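D-threo-3-hydroxyaspartate dehydratase (Delftia, PDB 3WQF) catalyses the pyridoxal-phosphate-dependent deamination of D-threo-3-hydroxyaspartate to oxaloacetate and ammonium, and also acts on L-threo- and L-erythro-3-hydroxyaspartate and on D-serine. Local coordinates at residues V270-I275 and I285-W290; G289-S294 and A327-G332. All coordinates share one frame; numbering follows the deposited sequence.

Contact 1: residues V270-I275 and I285-W290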
ATOM      1  N   VAL B 270       1.876   5.160 -13.690  1.00 44.41           N
ATOM      2  CA  VAL B 270       0.903   4.084 -13.527  1.00 43.15           C
ATOM      3  C   VAL B 270       0.057   4.185 -14.733  1.00 45.04           C
ATOM      4  O   VAL B 270      -0.638   5.185 -14.903  1.00 46.87           O
ATOM      5  CB  VAL B 270       0.086   4.112 -12.187  1.00 42.65           C
ATOM      6  CG1 VAL B 270      -0.924   2.966 -12.136  1.00 42.15           C
ATOM      7  CG2 VAL B 270       1.005   3.904 -11.002  1.00 41.68           C
ATOM      8  N   LEU B 271       0.155   3.186 -15.615  1.00 45.30           N
ATOM      9  CA  LEU B 271      -0.650   3.132 -16.840  1.00 44.94           C
ATOM     10  C   LEU B 271      -2.130   2.780 -16.484  1.00 43.73           C
ATOM     11  O   LEU B 271      -2.385   1.869 -15.723  1.00 42.24           O
ATOM     12  CB  LEU B 271      -0.011   2.155 -17.867  1.00 46.06           C
ATOM     13  CG  LEU B 271      -0.608   2.044 -19.299  1.00 48.46           C
ATOM     14  CD1 LEU B 271      -0.530   3.338 -20.111  1.00 48.62           C
ATOM     15  CD2 LEU B 271       0.049   0.893 -20.058  1.00 49.64           C
ATOM     16  N   ALA B 272      -3.088   3.544 -16.995  1.00 44.07           N
ATOM     17  CA  ALA B 272      -4.465   3.433 -16.547  1.00 43.94           C
ATOM     18  C   ALA B 272      -5.394   3.615 -17.712  1.00 45.90           C
ATOM     19  O   ALA B 272      -5.026   4.192 -18.737  1.00 48.27           O
ATOM     20  CB  ALA B 272      -4.770   4.447 -15.454  1.00 42.73           C
ATOM     21  N   THR B 273      -6.613   3.134 -17.552  1.00 46.07           N
ATOM     22  CA  THR B 273      -7.585   3.214 -18.582  1.00 47.24           C
ATOM     23  C   THR B 273      -8.828   3.923 -18.063  1.00 48.18           C
ATOM     24  O   THR B 273      -9.275   3.640 -16.933  1.00 47.52           O
ATOM     25  CB  THR B 273      -7.942   1.796 -19.109  1.00 47.41           C
ATOM     26  OG1 THR B 273      -6.746   1.171 -19.631  1.00 47.37           O
ATOM     27  CG2 THR B 273      -9.057   1.871 -20.203  1.00 47.57           C
ATOM     28  N   VAL B 274      -9.403   4.799 -18.915  1.00 49.71           N
ATOM     29  CA  VAL B 274     -10.684   5.473 -18.644  1.00 50.37           C
ATOM     30  C   VAL B 274     -11.845   4.460 -18.718  1.00 50.11           C
ATOM     31  O   VAL B 274     -12.106   3.916 -19.758  1.00 51.45           O
ATOM     32  CB  VAL B 274     -10.953   6.658 -19.607  1.00 52.29           C
ATOM     33  CG1 VAL B 274     -12.253   7.358 -19.217  1.00 52.81           C
ATOM     34  CG2 VAL B 274      -9.807   7.667 -19.565  1.00 53.21           C
ATOM     35  N   ILE B 275     -12.545   4.215 -17.614  1.00 49.86           N
ATOM     36  CA  ILE B 275     -13.627   3.205 -17.581  1.00 49.46           C
ATOM     37  C   ILE B 275     -15.018   3.833 -17.459  1.00 50.14           C
ATOM     38  O   ILE B 275     -16.020   3.154 -17.559  1.00 49.92           O
ATOM     39  CB  ILE B 275     -13.377   2.130 -16.484  1.00 47.69           C
ATOM     40  CG1 ILE B 275     -13.335   2.746 -15.074  1.00 46.72           C
ATOM     41  CG2 ILE B 275     -12.070   1.369 -16.771  1.00 47.06           C
ATOM     42  CD1 ILE B 275     -12.921   1.772 -13.965  1.00 44.30           C
ATOM     43  N   ILE B 285     -13.431   8.542 -14.786  1.00 53.49           N
ATOM     44  CA  ILE B 285     -13.109   7.361 -13.941  1.00 51.57           C
ATOM     45  C   ILE B 285     -12.021   6.468 -14.579  1.00 49.85           C
ATOM     46  O   ILE B 285     -12.176   5.991 -15.699  1.00 49.66           O
ATOM     47  CB  ILE B 285     -14.361   6.487 -13.605  1.00 52.07           C
ATOM     48  CG1 ILE B 285     -15.617   7.335 -13.289  1.00 53.72           C
ATOM     49  CG2 ILE B 285     -14.051   5.489 -12.480  1.00 50.98           C
ATOM     50  CD1 ILE B 285     -15.486   8.252 -12.090  1.00 53.01           C
ATOM     51  N   VAL B 286     -10.923   6.260 -13.862  1.00 48.37           N
ATOM     52  CA  VAL B 286      -9.842   5.332 -14.298  1.00 48.33           C
ATOM     53  C   VAL B 286      -9.710   4.101 -13.383  1.00 47.78           C
ATOM     54  O   VAL B 286     -10.129   4.108 -12.215  1.00 47.36           O
ATOM     55  CB  VAL B 286      -8.447   6.000 -14.454  1.00 46.68           C
ATOM     56  CG1 VAL B 286      -8.494   7.061 -15.550  1.00 47.48           C
ATOM     57  CG2 VAL B 286      -7.956   6.569 -13.104  1.00 45.42           C
ATOM     58  N   ASP B 287      -9.124   3.042 -13.937  1.00 48.41           N
ATOM     59  CA  ASP B 287      -8.966   1.782 -13.204  1.00 46.59           C
ATOM     60  C   ASP B 287      -7.724   1.757 -12.291  1.00 46.93           C
ATOM     61  O   ASP B 287      -7.373   0.676 -11.736  1.00 48.62           O
ATOM     62  CB  ASP B 287      -8.944   0.629 -14.189  1.00 46.23           C
ATOM     63  CG  ASP B 287      -7.839   0.751 -15.206  1.00 45.47           C
ATOM     64  OD1 ASP B 287      -7.104   1.746 -15.234  1.00 44.41           O
ATOM     65  OD2 ASP B 287      -7.727  -0.157 -16.025  1.00 46.25           O
ATOM     66  N   ALA B 288      -7.071   2.922 -12.091  1.00 46.26           N
ATOM     67  CA  ALA B 288      -6.031   3.011 -11.030  1.00 45.92           C
ATOM     68  C   ALA B 288      -6.584   3.780  -9.818  1.00 46.38           C
ATOM     69  O   ALA B 288      -6.581   5.044  -9.815  1.00 46.88           O
ATOM     70  CB  ALA B 288      -4.723   3.623 -11.541  1.00 45.24           C
ATOM     71  N   GLY B 289      -7.129   3.019  -8.846  1.00 43.23           N
ATOM     72  CA  GLY B 289      -7.550   3.541  -7.559  1.00 40.87           C
ATOM     73  C   GLY B 289      -6.372   3.512  -6.600  1.00 40.33           C
ATOM     74  O   GLY B 289      -5.194   3.433  -7.067  1.00 38.41           O
ATOM     75  N   TRP B 290      -6.637   3.606  -5.279  1.00 38.95           N
ATOM     76  CA  TRP B 290      -5.500   3.650  -4.330  1.00 39.65           C
ATOM     77  C   TRP B 290      -4.736   2.356  -4.263  1.00 39.22           C
ATOM     78  O   TRP B 290      -3.588   2.367  -3.785  1.00 37.56           O
ATOM     79  CB  TRP B 290      -5.840   4.169  -2.911  1.00 39.73           C
ATOM     80  CG  TRP B 290      -6.885   3.337  -2.242  1.00 40.46           C
ATOM     81  CD1 TRP B 290      -8.255   3.614  -2.128  1.00 42.74           C
ATOM     82  CD2 TRP B 290      -6.679   2.040  -1.588  1.00 40.21           C
ATOM     83  NE1 TRP B 290      -8.910   2.586  -1.465  1.00 44.45           N
ATOM     84  CE2 TRP B 290      -8.007   1.596  -1.118  1.00 42.16           C
ATOM     85  CE3 TRP B 290      -5.574   1.213  -1.378  1.00 38.64           C
ATOM     86  CZ2 TRP B 290      -8.186   0.373  -0.483  1.00 40.65           C
ATOM     87  CZ3 TRP B 290      -5.776  -0.008  -0.737  1.00 38.88           C
ATOM     88  CH2 TRP B 290      -7.047  -0.408  -0.297  1.00 39.72           C
TER
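Asp-287 lays its carboxylate across the backbone of Thr-273, with OD1 2.7 Å from Thr-273 N in a nearly straight hydrogen bond (171° at the hydrogen). The donor arrives from above the carboxylate plane, 39° out of it. What puts the group there is the first torsion: CG stands between the backbone N and the carbonyl carbon (chi1 58°), which turns the carboxylate across to the neighbouring strand, 268-278. Asp-287 N in turn donates to Thr-273 O at 3.1 Å, so one residue grips both polar backbone atoms of Thr-273, its side chain accepting where a strand carbonyl ordinarily would. Two residues further along each strand, Ile-275 N donates to Ile-285 O at 2.6 Å, and between these bonds Val-274 and Val-286 form an antiparallel non-hydrogen-bonded pair with CA atoms 4.4 Å apart. The hairpin 268-278/283-286 belongs to the mixed sheet of the C-terminal putative serine dehydratase domain.

Apolar groups fill in around this polar centre. The side chains of Ile-275 and Ile-285 cross at about a right angle, CG1 of the former meeting CG2 of the latter at 3.8 Å, while Ile-275 CD1 reaches on to Asp-287 N. Toward the other end, Ala-288 CB touches both Ala-272 CB (4.0 Å) and Val-270 CG1 (3.9 Å), so the chain still lies against strand 268-278 after its own strand has ended.

The second carboxylate oxygen is used too: OD2 of Asp-287 is hydrogen-bonded to Thr-20 OG1, which also bonds Thr-273 OG1, and forms a salt bridge to Arg-101 of the second subunit. A buried negative charge shared among a backbone N-H, a hydroxyl and a guanidinium is likely to be well stabilised, and this chemistry ties the open end of a beta hairpin to the subunit interface.

Contact 2: residues G289-S294 and A327-G332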
ATOM      1  N   GLY B 289      -7.129   3.019  -8.846  1.00 43.23           N
ATOM      2  CA  GLY B 289      -7.550   3.541  -7.559  1.00 40.87           C
ATOM      3  C   GLY B 289      -6.372   3.512  -6.600  1.00 40.33           C
ATOM      4  O   GLY B 289      -5.194   3.433  -7.067  1.00 38.41           O
ATOM      5  N   TRP B 290      -6.637   3.606  -5.279  1.00 38.95           N
ATOM      6  CA  TRP B 290      -5.500   3.650  -4.330  1.00 39.65           C
ATOM      7  C   TRP B 290      -4.736   2.356  -4.263  1.00 39.22           C
ATOM      8  O   TRP B 290      -3.588   2.367  -3.785  1.00 37.56           O
ATOM      9  CB  TRP B 290      -5.840   4.169  -2.911  1.00 39.73           C
ATOM     10  CG  TRP B 290      -6.885   3.337  -2.242  1.00 40.46           C
ATOM     11  CD1 TRP B 290      -8.255   3.614  -2.128  1.00 42.74           C
ATOM     12  CD2 TRP B 290      -6.679   2.040  -1.588  1.00 40.21           C
ATOM     13  NE1 TRP B 290      -8.910   2.586  -1.465  1.00 44.45           N
ATOM     14  CE2 TRP B 290      -8.007   1.596  -1.118  1.00 42.16           C
ATOM     15  CE3 TRP B 290      -5.574   1.213  -1.378  1.00 38.64           C
ATOM     16  CZ2 TRP B 290      -8.186   0.373  -0.483  1.00 40.65           C
ATOM     17  CZ3 TRP B 290      -5.776  -0.008  -0.737  1.00 38.88           C
ATOM     18  CH2 TRP B 290      -7.047  -0.408  -0.297  1.00 39.72           C
ATOM     19  N   MET B 291      -5.359   1.230  -4.703  1.00 40.15           N
ATOM     20  CA  MET B 291      -4.643  -0.073  -4.736  1.00 40.04           C
ATOM     21  C   MET B 291      -3.429   0.036  -5.679  1.00 40.36           C
ATOM     22  O   MET B 291      -2.339  -0.387  -5.307  1.00 40.23           O
ATOM     23  CB  MET B 291      -5.513  -1.280  -5.136  1.00 40.15           C
ATOM     24  CG  MET B 291      -4.785  -2.622  -4.931  1.00 39.92           C
ATOM     25  SD  MET B 291      -4.266  -3.015  -3.223  1.00 40.88           S
ATOM     26  CE  MET B 291      -5.891  -3.381  -2.480  1.00 40.10           C
ATOM     27  N   ALA B 292      -3.640   0.643  -6.853  1.00 39.32           N
ATOM     28  CA  ALA B 292      -2.565   0.972  -7.795  1.00 40.38           C
ATOM     29  C   ALA B 292      -1.610   2.139  -7.384  1.00 41.11           C
ATOM     30  O   ALA B 292      -0.372   2.005  -7.478  1.00 41.57           O
ATOM     31  CB  ALA B 292      -3.152   1.178  -9.209  1.00 39.75           C
ATOM     32  N   MET B 293      -2.173   3.273  -6.941  1.00 41.86           N
ATOM     33  CA  MET B 293      -1.387   4.435  -6.559  1.00 41.07           C
ATOM     34  C   MET B 293      -0.720   4.287  -5.191  1.00 40.95           C
ATOM     35  O   MET B 293       0.306   4.969  -4.889  1.00 39.71           O
ATOM     36  CB  MET B 293      -2.241   5.698  -6.591  1.00 42.15           C
ATOM     37  CG  MET B 293      -2.757   6.071  -7.986  1.00 44.40           C
ATOM     38  SD  MET B 293      -1.598   5.804  -9.370  1.00 45.38           S
ATOM     39  CE  MET B 293      -0.112   6.694  -8.794  1.00 43.90           C
ATOM     40  N   SER B 294      -1.293   3.396  -4.368  1.00 40.00           N
ATOM     41  CA  SER B 294      -1.115   3.436  -2.875  1.00 39.49           C
ATOM     42  C   SER B 294      -1.870   4.636  -2.261  1.00 40.38           C
ATOM     43  O   SER B 294      -2.287   5.582  -2.977  1.00 39.92           O
ATOM     44  CB  SER B 294       0.368   3.459  -2.409  1.00 38.46           C
ATOM     45  OG  SER B 294       0.804   4.801  -2.249  1.00 38.75           O
ATOM     46  N   ALA B 327      -9.645   8.619  -4.895  1.00 53.49           N
ATOM     47  CA  ALA B 327      -9.402   7.238  -5.270  1.00 52.91           C
ATOM     48  C   ALA B 327     -10.179   6.333  -4.325  1.00 52.47           C
ATOM     49  O   ALA B 327     -10.137   6.490  -3.097  1.00 51.55           O
ATOM     50  CB  ALA B 327      -7.903   6.915  -5.227  1.00 50.62           C
ATOM     51  N   ASN B 328     -10.919   5.409  -4.913  1.00 53.48           N
ATOM     52  CA  ASN B 328     -11.423   4.261  -4.173  1.00 54.28           C
ATOM     53  C   ASN B 328     -10.509   3.094  -4.519  1.00 50.90           C
ATOM     54  O   ASN B 328      -9.539   3.299  -5.248  1.00 47.71           O
ATOM     55  CB  ASN B 328     -12.896   4.022  -4.491  1.00 58.61           C
ATOM     56  CG  ASN B 328     -13.810   4.693  -3.462  1.00 63.54           C
ATOM     57  OD1 ASN B 328     -14.916   4.218  -3.175  1.00 66.74           O
ATOM     58  ND2 ASN B 328     -13.323   5.783  -2.863  1.00 62.08           N
ATOM     59  N   GLN B 329     -10.810   1.887  -4.043  1.00 49.27           N
ATOM     60  CA  GLN B 329      -9.818   0.799  -4.120  1.00 46.79           C
ATOM     61  C   GLN B 329      -9.293   0.511  -5.564  1.00 45.46           C
ATOM     62  O   GLN B 329      -8.072   0.529  -5.827  1.00 42.48           O
ATOM     63  CB  GLN B 329     -10.327  -0.469  -3.439  1.00 44.44           C
ATOM     64  CG  GLN B 329      -9.200  -1.452  -3.161  1.00 42.96           C
ATOM     65  CD  GLN B 329      -9.560  -2.482  -2.096  1.00 42.52           C
ATOM     66  OE1 GLN B 329     -10.192  -2.148  -1.101  1.00 43.52           O
ATOM     67  NE2 GLN B 329      -9.176  -3.745  -2.321  1.00 42.31           N
ATOM     68  N   GLU B 330     -10.219   0.251  -6.473  1.00 44.62           N
ATOM     69  CA  GLU B 330      -9.833   0.048  -7.871  1.00 45.92           C
ATOM     70  C   GLU B 330     -10.378   1.162  -8.850  1.00 46.89           C
ATOM     71  O   GLU B 330     -10.424   0.916 -10.060  1.00 45.85           O
ATOM     72  CB  GLU B 330     -10.263  -1.371  -8.336  1.00 44.71           C
ATOM     73  CG  GLU B 330      -9.597  -2.522  -7.567  1.00 42.82           C
ATOM     74  CD  GLU B 330      -8.117  -2.688  -7.884  1.00 42.16           C
ATOM     75  OE1 GLU B 330      -7.651  -2.202  -8.962  1.00 40.61           O
ATOM     76  OE2 GLU B 330      -7.412  -3.295  -7.020  1.00 42.61           O
ATOM     77  N   HIS B 331     -10.821   2.325  -8.304  1.00 47.12           N
ATOM     78  CA  HIS B 331     -11.390   3.470  -9.102  1.00 48.89           C
ATOM     79  C   HIS B 331     -10.616   4.711  -8.766  1.00 48.79           C
ATOM     80  O   HIS B 331     -10.523   5.078  -7.576  1.00 47.67           O
ATOM     81  CB  HIS B 331     -12.836   3.838  -8.710  1.00 50.48           C
ATOM     82  CG  HIS B 331     -13.860   2.787  -8.988  1.00 52.05           C
ATOM     83  ND1 HIS B 331     -13.987   1.676  -8.225  1.00 51.84           N
ATOM     84  CD2 HIS B 331     -14.885   2.730  -9.951  1.00 54.14           C
ATOM     85  CE1 HIS B 331     -15.009   0.920  -8.706  1.00 52.95           C
ATOM     86  NE2 HIS B 331     -15.557   1.573  -9.759  1.00 53.93           N
ATOM     87  N   GLY B 332     -10.079   5.380  -9.788  1.00 48.92           N
ATOM     88  CA  GLY B 332      -9.467   6.711  -9.616  1.00 49.65           C
ATOM     89  C   GLY B 332     -10.438   7.779 -10.114  1.00 51.78           C
ATOM     90  O   GLY B 332     -11.164   7.536 -11.098  1.00 51.83           O
TER
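The backbone of 289-294 turns into a short helix against the loop 327-332, and two successive N-H groups of its first turn point into that loop: Trp-290 N donates to Asn-328 O at 2.9 Å and Met-291 N to Gln-329 O at 3.0 Å, the latter in the carbonyl plane, on a lone pair. Gly-289, at the N-cap, lies so close that its CA is 3.1 Å from Asn-328 O in a CA-H...O contact, and a beta carbon there would collide with the loop.

Trp-290 and Gln-329 are the residues most covered across the contact. Gln-329 CA sits over one face of the indole, 3.7 Å from the centroid of the five-membered ring, a CH-pi contact; its extended chain passes over CZ2, with CG 3.4 Å from it, and runs out past the rim, where OE1 is 3.3 Å from CZ2. Amide and ring planes are turned 50° apart. Ala-327 O lies at the ring's edge, in plane, and Ala-327 CB packs against Trp-290 CB. Met-291, bent at chi2 and chi3, runs beside Gln-329 and packs CE on its amide, whose NE2 is weakly bonded to Lys-53 O of the second subunit. Glu-330 OE2 touches Met-291 CB; OE1 is bonded to Trp-390 of the second subunit.

A leucine in place of Trp-290 would probably leave Gln-329 without the ring its CA and CG pack on, freeing its side chain to turn, and deprive Arg-295 of its cation-pi partner.

Loop carbonyls thus accept the first N-H groups of helix 290-293, within the beta-rich C-terminal domain that accompanies the alanine-racemase-like TIM barrel in fold-type III pyridoxal-phosphate enzymes, here meeting the second subunit, whose His-361 abuts the indole.

In the fold
Contacts 1 and 2 follow one another along the chain, sharing Gly-289 and Trp-290, with centres about 8 Å apart. The chain leaves the hairpin of contact 1 and after the three residues 287-289 enters helix 290-293 of contact 2; the two are also joined by Val-286 O and Gly-332 N, 2.7 Å apart in a probable hydrogen bond, which pairs strand 283-286 with strand 332-336. Val-270 CG2 also packs on Met-293 SD at 3.6 Å. Both contacts border the second subunit. Contact 2 reaches the cofactor-binding region of that subunit: Gln-329 NE2 makes a weak hydrogen bond to the backbone O of its Lys-53, the lysine inferred to carry pyridoxal phosphate.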